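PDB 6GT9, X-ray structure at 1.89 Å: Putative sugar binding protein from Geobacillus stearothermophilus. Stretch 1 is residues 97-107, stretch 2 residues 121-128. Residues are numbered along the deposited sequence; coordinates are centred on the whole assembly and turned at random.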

# COMPACT_ATOMS: atom_id res chain seq x y z
N THR A 97 -2.93 -10.36 5.39
CA THR A 97 -2.66 -10.67 6.79
C THR A 97 -1.85 -11.95 6.85
O THR A 97 -1.85 -12.75 5.92
N GLU A 98 -1.17 -12.16 7.98
CA GLU A 98 -0.42 -13.39 8.13
C GLU A 98 -1.31 -14.53 8.60
O GLU A 98 -1.12 -15.68 8.19
N ALA A 99 -2.30 -14.21 9.44
CA ALA A 99 -3.12 -15.24 10.08
C ALA A 99 -4.07 -15.90 9.09
O ALA A 99 -4.30 -17.11 9.14
N GLU A 100 -4.66 -15.12 8.23
CA GLU A 100 -5.58 -15.67 7.30
C GLU A 100 -5.03 -16.03 5.93
O GLU A 100 -5.49 -16.99 5.34
N PHE A 101 -4.05 -15.27 5.44
CA PHE A 101 -3.57 -15.44 4.07
C PHE A 101 -2.49 -16.49 3.91
O PHE A 101 -2.39 -17.08 2.82
N VAL A 102 -1.67 -16.76 4.93
CA VAL A 102 -0.63 -17.79 4.79
C VAL A 102 -1.23 -19.17 4.52
O VAL A 102 -0.86 -19.80 3.52
N PRO A 103 -2.14 -19.69 5.35
CA PRO A 103 -2.73 -21.00 5.03
C PRO A 103 -3.43 -21.05 3.68
O PRO A 103 -3.39 -22.10 3.02
N VAL A 104 -4.06 -19.96 3.23
CA VAL A 104 -4.76 -19.99 1.95
C VAL A 104 -3.76 -19.94 0.79
O VAL A 104 -3.92 -20.65 -0.21
N ILE A 105 -2.73 -19.10 0.89
CA ILE A 105 -1.67 -19.13 -0.11
C ILE A 105 -1.06 -20.52 -0.19
O ILE A 105 -0.85 -21.06 -1.28
N ASN A 106 -0.82 -21.15 0.96
CA ASN A 106 -0.21 -22.48 0.99
C ASN A 106 -1.12 -23.53 0.35
O ASN A 106 -0.65 -24.38 -0.41
N GLU A 107 -2.42 -23.49 0.65
CA GLU A 107 -3.32 -24.48 0.07
C GLU A 107 -3.46 -24.30 -1.43
O GLU A 107 -3.57 -25.29 -2.17
N ASP A 121 3.72 -8.39 1.40
CA ASP A 121 4.24 -9.75 1.34
C ASP A 121 3.67 -10.64 2.45
O ASP A 121 3.28 -10.17 3.52
N ALA A 122 3.66 -11.96 2.18
CA ALA A 122 3.45 -12.99 3.20
C ALA A 122 4.69 -13.87 3.27
O ALA A 122 4.68 -15.02 2.81
N PRO A 123 5.78 -13.36 3.86
CA PRO A 123 7.10 -14.01 3.67
C PRO A 123 7.24 -15.37 4.34
O PRO A 123 8.18 -16.10 4.01
N THR A 124 6.36 -15.74 5.26
CA THR A 124 6.40 -17.09 5.80
C THR A 124 5.59 -18.08 4.97
O THR A 124 5.60 -19.28 5.27
N SER A 125 4.88 -17.63 3.93
CA SER A 125 4.09 -18.55 3.12
C SER A 125 4.96 -19.17 2.03
O SER A 125 6.15 -18.87 1.88
N ARG A 126 4.37 -20.06 1.24
CA ARG A 126 5.07 -20.69 0.14
C ARG A 126 4.82 -19.98 -1.19
O ARG A 126 5.06 -20.56 -2.25
N ARG A 127 4.34 -18.74 -1.16
CA ARG A 127 4.37 -17.90 -2.35
C ARG A 127 5.77 -17.97 -2.97
O ARG A 127 6.78 -18.04 -2.26
N VAL A 128 5.82 -17.99 -4.31
CA VAL A 128 7.10 -18.18 -4.98
C VAL A 128 7.96 -16.92 -4.87
O VAL A 128 9.18 -17.01 -4.71

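A single side-chain amide does most of the polar work between these two stretches: Asn106, on the helix, reads the irregular backbone of the other stretch at two separate points, once directly and once through a water. The direct contact is also the lone hydrogen bond across the interface, from Arg126 N to Asn106 OD1 (2.9 Å, N-H...acceptor angle 154°). The other end of the amide completes the arrangement. Asn106 ND2 donates to water 1 at 2.7 Å, and that water in turn donates to Thr124 O, also at 2.7 Å. The CA-to-CB bond of Asn106 points sideways, but chi1 in the m well (-77°) with chi2 near 3° brings its end close to the loop. The case illustrates a general principle: a segment without regular secondary structure leaves backbone groups in need of partners, and an amide, with donor and acceptor on one planar group, can serve both kinds, here with a water to span the longer gap.

Beside this polar site lies a small apolar patch. Ile105 points toward the loop in an m, t conformation and sets its CD1 3.9 Å from Ala122 CB, while its CG2 lies 3.7 Å from Ser125 OG and 3.8 Å from Arg127 N. Val102 (chi1 t) points sideways, one turn earlier in the helix, yet packs against the turn: its CG2 is 3.6 Å from Thr124 OG1 and 4.2 Å from Ala122 CB, and both CG1 and CG2 lie within about 4.1 Å of Ser125 CB. Ala122, Thr124 and Ser125 all direct their CB atoms toward the helix, the last two with chi1 in the p well.

The loop that presents this surface is also braced internally. Ala122 to Ser125 form a type I beta turn, closed by Ser125 N to Ala122 O at 2.8 Å, and Ser125 OG donates to that same Ala122 O at 2.7 Å. The hydroxyl also accepts a weak hydrogen bond from Arg127 N to Ser125 OG (3.3 Å), so it is occupied within its own stretch even as it packs against Ile105.

The two arginines behave differently. Arg126, with chi1 m, lays its guanidinium so that Asn106 ND2 sits over one face. Arg127, with chi1 p, leads its end away from the helix into a salt bridge with Asp121, its NE 2.8 Å from Asp121 OD1 and its NH2 3.0 Å from Asp121 OD2, tying together the two flanks of the turn.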

# COMPACT_ATOMS: atom_id res chain seq x y z
CB THR A 97 -3.93 -10.85 7.62
OG1 THR A 97 -4.68 -11.96 7.10
CG2 THR A 97 -4.78 -9.59 7.58
CB GLU A 98 0.74 -13.21 9.11
CG GLU A 98 1.67 -14.41 9.12
CD GLU A 98 2.58 -14.48 10.32
OE1 GLU A 98 3.58 -13.74 10.34
OE2 GLU A 98 2.30 -15.29 11.24
CB ALA A 99 -3.90 -14.64 11.25
CB GLU A 100 -6.77 -14.74 7.11
CG GLU A 100 -7.64 -14.62 8.34
CD GLU A 100 -7.47 -13.31 9.05
OE1 GLU A 100 -6.40 -12.71 9.00
OE2 GLU A 100 -8.43 -12.87 9.65
CB PHE A 101 -3.09 -14.10 3.51
CG PHE A 101 -4.20 -13.24 2.99
CD1 PHE A 101 -5.06 -12.61 3.87
CD2 PHE A 101 -4.39 -13.07 1.62
CE1 PHE A 101 -6.11 -11.82 3.39
CE2 PHE A 101 -5.43 -12.29 1.14
CZ PHE A 101 -6.30 -11.67 2.03
CB VAL A 102 0.32 -17.77 5.99
CG1 VAL A 102 1.18 -19.03 5.98
CG2 VAL A 102 1.20 -16.53 5.99
CB PRO A 103 -3.71 -21.25 6.18
CG PRO A 103 -3.92 -19.92 6.82
CD PRO A 103 -2.62 -19.20 6.66
CB VAL A 104 -5.78 -18.85 1.85
CG1 VAL A 104 -6.44 -18.83 0.48
CG2 VAL A 104 -6.84 -19.00 2.93
CB ILE A 105 -0.61 -18.05 0.17
CG1 ILE A 105 -1.17 -16.66 -0.15
CG2 ILE A 105 0.62 -18.32 -0.66
CD1 ILE A 105 -0.37 -15.49 0.46
CB ASN A 106 0.14 -22.86 2.42
CG ASN A 106 1.39 -22.16 2.92
OD1 ASN A 106 1.97 -21.35 2.21
ND2 ASN A 106 1.80 -22.47 4.14
CB GLU A 107 -4.68 -24.42 0.78
CG GLU A 107 -5.77 -23.70 0.03
CD GLU A 107 -7.02 -23.48 0.88
OE1 GLU A 107 -6.95 -22.82 1.89
OE2 GLU A 107 -8.08 -23.93 0.53
CB ASP A 121 5.78 -9.75 1.44
CG ASP A 121 6.39 -11.06 0.96
OD1 ASP A 121 5.67 -11.86 0.32
OD2 ASP A 121 7.60 -11.29 1.19
CB ALA A 122 2.20 -13.83 2.91
CB PRO A 123 8.08 -12.99 4.27
CG PRO A 123 7.27 -12.23 5.26
CD PRO A 123 5.87 -12.17 4.72
CB THR A 124 5.91 -17.11 7.25
OG1 THR A 124 4.51 -16.85 7.28
CG2 THR A 124 6.63 -16.05 8.08
CB SER A 125 2.89 -17.84 2.51
OG SER A 125 3.30 -16.98 1.47
CB ARG A 126 4.69 -22.17 0.05
CG ARG A 126 5.19 -22.97 1.27
CD ARG A 126 5.27 -24.45 1.01
NE ARG A 126 3.94 -25.05 0.88
CZ ARG A 126 3.25 -25.55 1.89
NH1 ARG A 126 2.04 -26.07 1.69
NH2 ARG A 126 3.75 -25.52 3.12
CB ARG A 127 4.00 -16.45 -2.00
CG ARG A 127 4.92 -15.79 -0.98
CD ARG A 127 5.90 -14.85 -1.65
NE ARG A 127 6.81 -14.18 -0.71
CZ ARG A 127 7.95 -14.71 -0.27
NH1 ARG A 127 8.33 -15.92 -0.67
NH2 ARG A 127 8.73 -14.04 0.57
CB VAL A 128 6.90 -18.57 -6.46
CG1 VAL A 128 8.27 -18.77 -7.13
CG2 VAL A 128 6.07 -19.82 -6.57
O HOH W 1 3.89 -21.40 5.50